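Local coordinates for protein alcohol dehydrogenase, zinc-containing (Streptococcus pneumoniae serotype 2, PDB 5YLN) that probably catalyses the zinc-dependent oxidation of alcohols to aldehydes or ketones with NAD+, as a member of the zinc-containing alcohol dehydrogenase family, at residues A176-G181 and P252-F257; K228-I233 and C258-G263. All blocks are in the same frame, centred on the assembly; numbering follows the deposited sequence.

Contact 1: residues A176-G181 and P252-F257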
# COMPACT_ATOMS: atom_id res chain seq x y z
N ALA A 176 -11.72 10.84 3.39
CA ALA A 176 -12.23 10.79 4.75
C ALA A 176 -11.04 10.76 5.70
O ALA A 176 -10.04 10.08 5.44
CB ALA A 176 -13.12 9.56 4.99
N ILE A 177 -11.15 11.51 6.79
CA ILE A 177 -10.13 11.50 7.84
C ILE A 177 -10.77 10.93 9.10
O ILE A 177 -11.84 11.39 9.52
CB ILE A 177 -9.55 12.91 8.06
CG1 ILE A 177 -8.90 13.37 6.75
CG2 ILE A 177 -8.50 12.91 9.16
CD1 ILE A 177 -8.53 14.84 6.71
N ILE A 178 -10.16 9.88 9.63
CA ILE A 178 -10.69 9.17 10.79
C ILE A 178 -9.89 9.63 12.00
O ILE A 178 -8.74 9.21 12.20
CB ILE A 178 -10.61 7.65 10.63
CG1 ILE A 178 -11.10 7.26 9.23
CG2 ILE A 178 -11.47 6.97 11.70
CD1 ILE A 178 -12.51 7.70 8.94
N GLY A 179 -10.49 10.48 12.80
CA GLY A 179 -9.84 10.95 14.00
C GLY A 179 -9.59 12.43 13.85
O GLY A 179 -8.77 12.85 13.03
N SER A 180 -10.30 13.22 14.65
CA SER A 180 -10.28 14.67 14.55
C SER A 180 -9.43 15.31 15.64
O SER A 180 -9.63 16.48 15.95
CB SER A 180 -11.71 15.20 14.59
OG SER A 180 -11.81 16.49 14.01
N GLY A 181 -8.49 14.56 16.23
CA GLY A 181 -7.50 15.13 17.13
C GLY A 181 -6.46 15.91 16.35
O GLY A 181 -6.64 16.22 15.17
N PRO A 252 -7.43 -0.54 16.54
CA PRO A 252 -8.07 -1.49 15.62
C PRO A 252 -9.42 -1.03 15.09
O PRO A 252 -9.76 -1.35 13.95
CB PRO A 252 -8.21 -2.76 16.48
CG PRO A 252 -7.09 -2.66 17.47
CD PRO A 252 -6.94 -1.19 17.77
N ALA A 253 -10.21 -0.31 15.89
CA ALA A 253 -11.53 0.08 15.42
C ALA A 253 -11.43 1.08 14.27
O ALA A 253 -12.15 0.97 13.27
CB ALA A 253 -12.37 0.66 16.56
N THR A 254 -10.54 2.06 14.39
CA THR A 254 -10.42 3.04 13.32
C THR A 254 -9.81 2.41 12.07
O THR A 254 -10.25 2.70 10.95
CB THR A 254 -9.62 4.26 13.80
OG1 THR A 254 -8.36 3.85 14.35
CG2 THR A 254 -10.41 5.03 14.87
N PHE A 255 -8.82 1.54 12.23
CA PHE A 255 -8.33 0.83 11.06
C PHE A 255 -9.45 0.04 10.42
O PHE A 255 -9.56 -0.00 9.18
CB PHE A 255 -7.16 -0.10 11.39
CG PHE A 255 -6.69 -0.90 10.19
CD1 PHE A 255 -5.79 -0.35 9.28
CD2 PHE A 255 -7.18 -2.18 9.94
CE1 PHE A 255 -5.37 -1.06 8.17
CE2 PHE A 255 -6.76 -2.91 8.84
CZ PHE A 255 -5.85 -2.34 7.95
N ASP A 256 -10.30 -0.57 11.24
CA ASP A 256 -11.38 -1.37 10.70
C ASP A 256 -12.39 -0.51 9.95
O ASP A 256 -12.88 -0.89 8.88
CB ASP A 256 -12.08 -2.14 11.82
CG ASP A 256 -13.19 -3.01 11.30
OD1 ASP A 256 -12.91 -3.88 10.43
OD2 ASP A 256 -14.34 -2.82 11.73
N PHE A 257 -12.73 0.66 10.50
CA PHE A 257 -13.61 1.60 9.83
C PHE A 257 -13.06 1.99 8.45
O PHE A 257 -13.77 1.97 7.44
CB PHE A 257 -13.79 2.85 10.70
CG PHE A 257 -14.91 3.75 10.28
CD1 PHE A 257 -16.20 3.54 10.74
CD2 PHE A 257 -14.67 4.82 9.44
CE1 PHE A 257 -17.23 4.39 10.35
CE2 PHE A 257 -15.68 5.67 9.06
CZ PHE A 257 -16.97 5.45 9.49
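Ile178, at the end of strand 174-178, meets Thr254 and Phe257 of helix 252-261. Ala176 and Ile177 come before it in the segment. Ala176 forms backbone hydrogen bonds with Val244 and Ile246, and Ile177 forms them with Ile200 and Val202. Strand 174-178 is therefore held between strands 242-247 and 198-203 of the parallel sheet. Ile178 itself points toward the helix and uses two branches. The side chains of Ile178 and Thr254 run past each other in opposite senses. Ile178 CG2 lies 3.9 Å from Thr254 CG2 and as close to Thr254 CB. Thr254 OG1 is bonded to Ile251 O, and CG2 is the branch that meets the strand. The other branch of Ile178 runs toward Phe257. Its tip, Ile178 CD1, lies 3.6 Å from Phe257 CD2 and also touches CE2 of the ring. The ring is brought there by CG of Phe257 lying anti to the backbone N (chi1 -167°). These contacts are wholly apolar. They seat the helix on the first strand of a Rossmann-type nucleotide-binding fold. After Ile178 the chain enters a turn that fits a GxGxxG pattern, Gly179 to Gly184. Gly179 has a positive phi (114°), where a CB would press on the carbonyl O of Ile178. Ser180 N then bonds Asp203 OD2, at the end of the neighbouring strand. Gly181 is the N-cap of helix 182-191, which completes the strand-turn-helix unit.

Contact 2: residues K228-I233 and C258-G263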
# COMPACT_ATOMS: atom_id res chain seq x y z
N LYS A 228 -24.31 3.36 10.67
CA LYS A 228 -24.95 4.54 10.09
C LYS A 228 -23.91 5.48 9.47
O LYS A 228 -24.18 6.13 8.46
CB LYS A 228 -25.77 5.24 11.18
CG LYS A 228 -26.38 6.56 10.78
CD LYS A 228 -27.01 7.21 12.01
CE LYS A 228 -27.18 8.71 11.82
NZ LYS A 228 -25.87 9.42 11.58
N ALA A 229 -22.71 5.54 10.07
CA ALA A 229 -21.64 6.36 9.51
C ALA A 229 -21.15 5.80 8.18
O ALA A 229 -20.93 6.56 7.22
CB ALA A 229 -20.48 6.45 10.50
N ILE A 230 -20.94 4.48 8.13
CA ILE A 230 -20.50 3.81 6.91
C ILE A 230 -21.52 4.04 5.80
O ILE A 230 -21.16 4.43 4.68
CB ILE A 230 -20.27 2.31 7.19
CG1 ILE A 230 -19.08 2.14 8.15
CG2 ILE A 230 -20.03 1.54 5.90
CD1 ILE A 230 -18.99 0.77 8.83
N LYS A 231 -22.81 3.83 6.09
CA LYS A 231 -23.86 4.16 5.14
C LYS A 231 -23.73 5.59 4.65
O LYS A 231 -23.71 5.86 3.45
CB LYS A 231 -25.24 3.97 5.77
CG LYS A 231 -25.74 2.54 5.80
CD LYS A 231 -27.26 2.53 5.99
CE LYS A 231 -27.71 1.48 7.01
NZ LYS A 231 -27.23 0.12 6.64
N GLU A 232 -23.62 6.53 5.59
CA GLU A 232 -23.58 7.94 5.24
C GLU A 232 -22.38 8.26 4.35
O GLU A 232 -22.49 9.06 3.42
CB GLU A 232 -23.53 8.77 6.53
CG GLU A 232 -23.42 10.26 6.29
CD GLU A 232 -23.71 11.07 7.53
OE1 GLU A 232 -24.05 10.45 8.58
OE2 GLU A 232 -23.60 12.32 7.45
N ILE A 233 -21.24 7.62 4.61
CA ILE A 233 -20.08 7.90 3.78
C ILE A 233 -20.27 7.31 2.38
O ILE A 233 -19.88 7.93 1.38
CB ILE A 233 -18.81 7.39 4.47
CG1 ILE A 233 -18.50 8.29 5.68
CG2 ILE A 233 -17.62 7.36 3.49
CD1 ILE A 233 -17.46 7.72 6.63
N CYS A 258 -11.77 2.34 8.41
CA CYS A 258 -11.13 2.74 7.15
C CYS A 258 -11.28 1.67 6.08
O CYS A 258 -11.53 1.99 4.91
CB CYS A 258 -9.66 3.03 7.39
SG CYS A 258 -9.37 4.64 8.11
N GLN A 259 -11.14 0.40 6.46
CA GLN A 259 -11.15 -0.63 5.43
C GLN A 259 -12.57 -0.92 4.97
O GLN A 259 -12.75 -1.49 3.89
CB GLN A 259 -10.43 -1.90 5.92
CG GLN A 259 -11.15 -2.73 6.93
CD GLN A 259 -10.37 -3.99 7.30
OE1 GLN A 259 -9.48 -4.43 6.56
NE2 GLN A 259 -10.71 -4.58 8.45
N LYS A 260 -13.58 -0.47 5.71
CA LYS A 260 -14.96 -0.62 5.29
C LYS A 260 -15.45 0.48 4.35
O LYS A 260 -16.47 0.30 3.68
CB LYS A 260 -15.86 -0.69 6.53
CG LYS A 260 -15.64 -1.99 7.32
CD LYS A 260 -16.85 -2.33 8.16
CE LYS A 260 -16.88 -3.82 8.54
NZ LYS A 260 -15.52 -4.35 8.80
N ILE A 261 -14.77 1.62 4.27
CA ILE A 261 -15.27 2.75 3.49
C ILE A 261 -14.42 3.04 2.27
O ILE A 261 -14.83 3.87 1.44
CB ILE A 261 -15.40 4.02 4.35
CG1 ILE A 261 -14.03 4.45 4.92
CG2 ILE A 261 -16.42 3.80 5.44
CD1 ILE A 261 -13.91 5.96 5.33
N ILE A 262 -13.28 2.39 2.13
CA ILE A 262 -12.39 2.67 1.03
C ILE A 262 -12.97 2.08 -0.25
O ILE A 262 -13.54 0.99 -0.26
CB ILE A 262 -10.98 2.13 1.34
CG1 ILE A 262 -9.96 2.73 0.40
CG2 ILE A 262 -10.96 0.60 1.34
CD1 ILE A 262 -9.79 4.23 0.58
N GLY A 263 -12.89 2.85 -1.34
CA GLY A 263 -13.43 2.40 -2.61
C GLY A 263 -12.39 1.73 -3.47
O GLY A 263 -11.21 1.68 -3.12
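Lys260, whose methylenes meet Ile230 across the contact, ends in a salt bridge from NZ to Asp256 OD1. Gln259 NE2 also bonds this carboxylate oxygen, so two side chains of the same helix grip it. Here two neighbouring helices of the Rossmann-type fold pack together: helix 226-236, which follows strand 219-222, and residues 258-261 toward the C-terminal end of helix 252-261. The aliphatic part of Lys260 forms the outer edge of the interface. Ile230 CD1 approaches its CD at 3.8 Å and is slightly farther from Lys260 CB. The CB of Lys260 points toward the opposite helix, while its end leads away to the acid. Deeper in, Ile230 CG1 lies 4.1 Å from Ile261 CG2. The two isoleucines cross obliquely. Ile261 CG1 sits between the backbone N and the carbonyl carbon, the crowded position (chi1 61°). This leaves CG2 for Ile230 and sends CD1 toward Ile233. A hydrogen bond from Tyr234 OH to Lys260 O also links the helices. On the sheet side, Ile233 and Ile261 both pack on Val242 of strand 242-247, and the backbone of Ile261 is hydrogen-bonded to Val242. The chain then continues from the helix into strand 262-263. Ile233 directs its side chain at Ile261 and touches it with two methyls. Ile233 CG2 is 4.1 Å from Ile261 CB, and the two CD1 methyls of Ile233 and Ile261 meet at 4.2 Å.

From the N terminus the segments come in the order 176-181, 228-233, 252-257 and 258-263, so the two contacts cross. Contact 1 closes a loop of 70 residues, from strand 174-178 to the start of helix 252-261. Contact 2 closes one of 24 residues, from helix 226-236 to the end of that same helix. Helix 252-261 is thus shared: its first half meets the strand and its later part meets the neighbouring helix. The centres lie about 11 Å apart and the contacts touch. Phe257 CE2 packs 3.6 Å from Ile233 CD1, and Ala176 CB lies 3.7 Å from Ile261 CD1.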